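Local coordinates for protein tryptophan decarboxylase 1 (Oryza sativa subsp. japonica, PDB 6KHN) that decarboxylates tryptophan to tryptamine and 5-hydroxytryptophan to serotonin, using pyridoxal 5'-phosphate as cofactor and working as a homodimer, at residues G126-A131 with D372-Q377. Numbering follows the deposited sequence.
Sequences GFTWQA and DLKDMQ. With SRO (serotonin), chain D.
The carboxylate of D372 runs alongside T128, its CG 3.8 Å from the methyl CG2 of T128, and takes the backbone N-H of W129 at OD1. That bond, W129 N to D372 OD1, is 3.0 Å long and nearly straight, arriving on the anti side and somewhat out of the carboxylate plane. A water that also takes the N-H of Q130 donates to the same oxygen, and OD2 is held by S365. The phenyl ring of F127 leads off to serotonin: CE2 lies 3.6 Å from the ligand's CA, an oblique approach to the ethylamine arm. F103 of the second subunit meets this ring edge-to-face, and a nonpolar aromatic suits this serotonin site, which F104 O and H214 NE2 of that subunit complete with hydrogen bonds to the ligand. With OG1 set between its own N and carbonyl carbon (chi1 56°), T128 accepts from A131 N in an ST motif, turning CG2 to the aspartate. F127 O receives K374 N at 3.2 Å, and the aliphatic start of the lysine packs on that oxygen, while NZ forms a salt bridge with D375 OD1 and a hydrogen bond to T355 OG1. A second water links G126 O to L373 N. Replacing D372 by an alanine is likely to rob the W129 N-H and the water of their acceptor and cost S365 OG this hydrogen bond. D372 OD1 thus takes one backbone N-H directly and the next through a water, while K374 N bonds F127 O; together they join the loop carrying F127 to the 3-10 turn 373-375, just ahead of the cofactor-binding V380 and G381.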
ATOM      1  N   GLY A 126       3.118  -6.972  -9.936  1.00 29.28           N
ATOM      2  CA  GLY A 126       3.693  -8.284  -9.721  1.00 29.43           C
ATOM      3  C   GLY A 126       2.871  -9.225  -8.863  1.00 30.91           C
ATOM      4  O   GLY A 126       3.407  -9.809  -7.919  1.00 32.79           O
ATOM      5  N   PHE A 127       1.583  -9.406  -9.167  1.00 30.34           N
ATOM      6  CA  PHE A 127       0.784 -10.269  -8.301  1.00 33.03           C
ATOM      7  C   PHE A 127       1.252 -11.718  -8.363  1.00 31.43           C
ATOM      8  O   PHE A 127       1.195 -12.414  -7.354  1.00 33.12           O
ATOM      9  CB  PHE A 127      -0.707 -10.171  -8.645  1.00 34.27           C
ATOM     10  CG  PHE A 127      -0.998  -9.901 -10.099  1.00 27.41           C
ATOM     11  CD1 PHE A 127      -0.827 -10.891 -11.058  1.00 29.13           C
ATOM     12  CD2 PHE A 127      -1.499  -8.683 -10.492  1.00 31.01           C
ATOM     13  CE1 PHE A 127      -1.132 -10.657 -12.395  1.00 28.68           C
ATOM     14  CE2 PHE A 127      -1.783  -8.426 -11.824  1.00 32.43           C
ATOM     15  CZ  PHE A 127      -1.598  -9.421 -12.780  1.00 31.77           C
ATOM     16  N   THR A 128       1.722 -12.187  -9.523  1.00 31.17           N
ATOM     17  CA  THR A 128       2.346 -13.497  -9.650  1.00 29.44           C
ATOM     18  C   THR A 128       3.785 -13.331 -10.117  1.00 30.92           C
ATOM     19  O   THR A 128       4.166 -12.287 -10.667  1.00 29.15           O
ATOM     20  CB  THR A 128       1.608 -14.408 -10.649  1.00 27.64           C
ATOM     21  OG1 THR A 128       1.514 -13.745 -11.928  1.00 26.24           O
ATOM     22  CG2 THR A 128       0.219 -14.759 -10.143  1.00 24.52           C
ATOM     23  N   TRP A 129       4.573 -14.392  -9.923  1.00 27.85           N
ATOM     24  CA  TRP A 129       5.915 -14.422 -10.494  1.00 25.21           C
ATOM     25  C   TRP A 129       5.857 -14.177 -11.998  1.00 27.59           C
ATOM     26  O   TRP A 129       6.613 -13.368 -12.527  1.00 24.84           O
ATOM     27  CB  TRP A 129       6.594 -15.759 -10.192  1.00 25.80           C
ATOM     28  CG  TRP A 129       7.957 -15.924 -10.841  1.00 28.78           C
ATOM     29  CD1 TRP A 129       9.167 -15.572 -10.310  1.00 30.54           C
ATOM     30  CD2 TRP A 129       8.239 -16.478 -12.135  1.00 29.12           C
ATOM     31  NE1 TRP A 129      10.182 -15.872 -11.191  1.00 27.34           N
ATOM     32  CE2 TRP A 129       9.644 -16.430 -12.315  1.00 28.30           C
ATOM     33  CE3 TRP A 129       7.444 -17.008 -13.159  1.00 27.49           C
ATOM     34  CZ2 TRP A 129      10.267 -16.897 -13.467  1.00 25.80           C
ATOM     35  CZ3 TRP A 129       8.069 -17.479 -14.308  1.00 25.04           C
ATOM     36  CH2 TRP A 129       9.466 -17.419 -14.449  1.00 27.70           C
ATOM     37  N   GLN A 130       4.930 -14.851 -12.686  1.00 30.10           N
ATOM     38  CA  GLN A 130       4.816 -14.755 -14.134  1.00 26.91           C
ATOM     39  C   GLN A 130       4.436 -13.347 -14.579  1.00 29.96           C
ATOM     40  O   GLN A 130       4.926 -12.869 -15.603  1.00 28.10           O
ATOM     41  CB  GLN A 130       3.785 -15.763 -14.649  1.00 28.70           C
ATOM     42  CG  GLN A 130       3.725 -15.858 -16.190  1.00 32.57           C
ATOM     43  CD  GLN A 130       5.095 -16.162 -16.771  1.00 35.71           C
ATOM     44  OE1 GLN A 130       5.877 -15.253 -17.043  1.00 34.82           O
ATOM     45  NE2 GLN A 130       5.407 -17.444 -16.923  1.00 31.52           N
ATOM     46  N   ALA A 131       3.561 -12.671 -13.823  1.00 31.74           N
ATOM     47  CA  ALA A 131       3.164 -11.300 -14.141  1.00 33.10           C
ATOM     48  C   ALA A 131       4.341 -10.355 -14.293  1.00 40.77           C
ATOM     49  O   ALA A 131       4.167  -9.295 -14.915  1.00 43.72           O
ATOM     50  CB  ALA A 131       2.245 -10.702 -13.076  1.00 32.53           C
ATOM     51  N   ASP A 372       3.942 -16.642  -5.410  1.00 30.03           N
ATOM     52  CA  ASP A 372       3.271 -15.449  -5.902  1.00 30.59           C
ATOM     53  C   ASP A 372       2.983 -14.533  -4.718  1.00 32.96           C
ATOM     54  O   ASP A 372       2.360 -14.950  -3.738  1.00 31.18           O
ATOM     55  CB  ASP A 372       1.999 -15.832  -6.647  1.00 32.29           C
ATOM     56  CG  ASP A 372       2.263 -16.857  -7.750  1.00 34.28           C
ATOM     57  OD1 ASP A 372       3.233 -16.649  -8.519  1.00 29.53           O
ATOM     58  OD2 ASP A 372       1.515 -17.864  -7.842  1.00 37.44           O
ATOM     59  N   LEU A 373       3.471 -13.300  -4.774  1.00 30.42           N
ATOM     60  CA  LEU A 373       3.456 -12.511  -3.556  1.00 31.18           C
ATOM     61  C   LEU A 373       2.084 -11.923  -3.255  1.00 30.95           C
ATOM     62  O   LEU A 373       1.872 -11.430  -2.147  1.00 31.34           O
ATOM     63  CB  LEU A 373       4.539 -11.431  -3.622  1.00 33.85           C
ATOM     64  CG  LEU A 373       5.973 -11.998  -3.559  1.00 34.33           C
ATOM     65  CD1 LEU A 373       6.999 -10.918  -3.856  1.00 31.86           C
ATOM     66  CD2 LEU A 373       6.283 -12.661  -2.204  1.00 29.06           C
ATOM     67  N   LYS A 374       1.126 -12.017  -4.182  1.00 29.22           N
ATOM     68  CA  LYS A 374      -0.261 -11.778  -3.794  1.00 31.26           C
ATOM     69  C   LYS A 374      -0.714 -12.699  -2.659  1.00 33.07           C
ATOM     70  O   LYS A 374      -1.627 -12.336  -1.911  1.00 31.37           O
ATOM     71  CB  LYS A 374      -1.190 -11.951  -4.990  1.00 30.34           C
ATOM     72  CG  LYS A 374      -1.270 -13.378  -5.512  1.00 29.18           C
ATOM     73  CD  LYS A 374      -2.460 -13.533  -6.434  1.00 29.76           C
ATOM     74  CE  LYS A 374      -2.556 -14.945  -6.982  1.00 39.10           C
ATOM     75  NZ  LYS A 374      -3.272 -15.809  -6.009  1.00 39.23           N
ATOM     76  N   ASP A 375      -0.095 -13.874  -2.502  1.00 28.28           N
ATOM     77  CA  ASP A 375      -0.484 -14.813  -1.455  1.00 30.01           C
ATOM     78  C   ASP A 375       0.182 -14.508  -0.116  1.00 31.43           C
ATOM     79  O   ASP A 375       0.034 -15.295   0.826  1.00 30.59           O
ATOM     80  CB  ASP A 375      -0.159 -16.249  -1.888  1.00 30.67           C
ATOM     81  CG  ASP A 375      -0.969 -16.698  -3.112  1.00 33.33           C
ATOM     82  OD1 ASP A 375      -2.070 -16.150  -3.354  1.00 34.05           O
ATOM     83  OD2 ASP A 375      -0.509 -17.599  -3.836  1.00 33.08           O
ATOM     84  N   MET A 376       0.908 -13.390  -0.020  1.00 30.73           N
ATOM     85  CA  MET A 376       1.590 -12.979   1.204  1.00 30.11           C
ATOM     86  C   MET A 376       1.108 -11.621   1.704  1.00 28.17           C
ATOM     87  O   MET A 376       1.791 -10.985   2.509  1.00 29.74           O
ATOM     88  CB  MET A 376       3.104 -12.925   0.985  1.00 31.45           C
ATOM     89  CG  MET A 376       3.767 -14.247   0.633  1.00 31.82           C
ATOM     90  SD  MET A 376       3.963 -15.266   2.103  1.00 43.27           S
ATOM     91  CE  MET A 376       5.260 -14.383   2.970  1.00 33.02           C
ATOM     92  N   GLN A 377      -0.036 -11.142   1.229  1.00 27.59           N
ATOM     93  CA  GLN A 377      -0.450  -9.770   1.507  1.00 28.93           C
ATOM     94  C   GLN A 377      -1.963  -9.712   1.420  1.00 26.72           C
ATOM     95  O   GLN A 377      -2.616 -10.704   1.097  1.00 26.22           O
ATOM     96  CB  GLN A 377       0.210  -8.787   0.521  1.00 28.44           C
ATOM     97  CG  GLN A 377      -0.214  -9.030  -0.904  1.00 27.50           C
ATOM     98  CD  GLN A 377       0.320  -8.010  -1.897  1.00 33.69           C
ATOM     99  OE1 GLN A 377       1.378  -7.401  -1.699  1.00 34.52           O
ATOM    100  NE2 GLN A 377      -0.421  -7.814  -2.978  1.00 34.70           N
TER
HETATM  101  OH  SRO D 602      -3.377  -2.385 -14.057  1.00 40.96           O
HETATM  102  CZ3 SRO D 602      -3.605  -3.133 -12.903  1.00 37.01           C
HETATM  103  CH2 SRO D 602      -3.249  -2.577 -11.673  1.00 35.96           C
HETATM  104  CZ2 SRO D 602      -3.475  -3.292 -10.499  1.00 34.85           C
HETATM  105  CE2 SRO D 602      -4.064  -4.576 -10.574  1.00 40.65           C
HETATM  106  NE1 SRO D 602      -4.399  -5.496  -9.599  1.00 41.67           N
HETATM  107  CD1 SRO D 602      -4.954  -6.581 -10.210  1.00 42.05           C
HETATM  108  CG  SRO D 602      -4.964  -6.347 -11.576  1.00 45.79           C
HETATM  109  CD2 SRO D 602      -4.414  -5.113 -11.794  1.00 39.90           C
HETATM  110  CE3 SRO D 602      -4.180  -4.390 -12.981  1.00 40.50           C
HETATM  111  CB  SRO D 602      -5.563  -7.481 -12.412  1.00 43.64           C
HETATM  112  CA  SRO D 602      -5.374  -8.746 -11.568  1.00 46.78           C
HETATM  113  NZ  SRO D 602      -6.634  -9.365 -11.161  1.00 53.22           N
HETATM  114  O   HOH W   1       4.645 -12.387  -7.260  1.00 25.41           O
HETATM  115  O   HOH W   2       3.800 -17.177 -11.487  1.00 26.45           O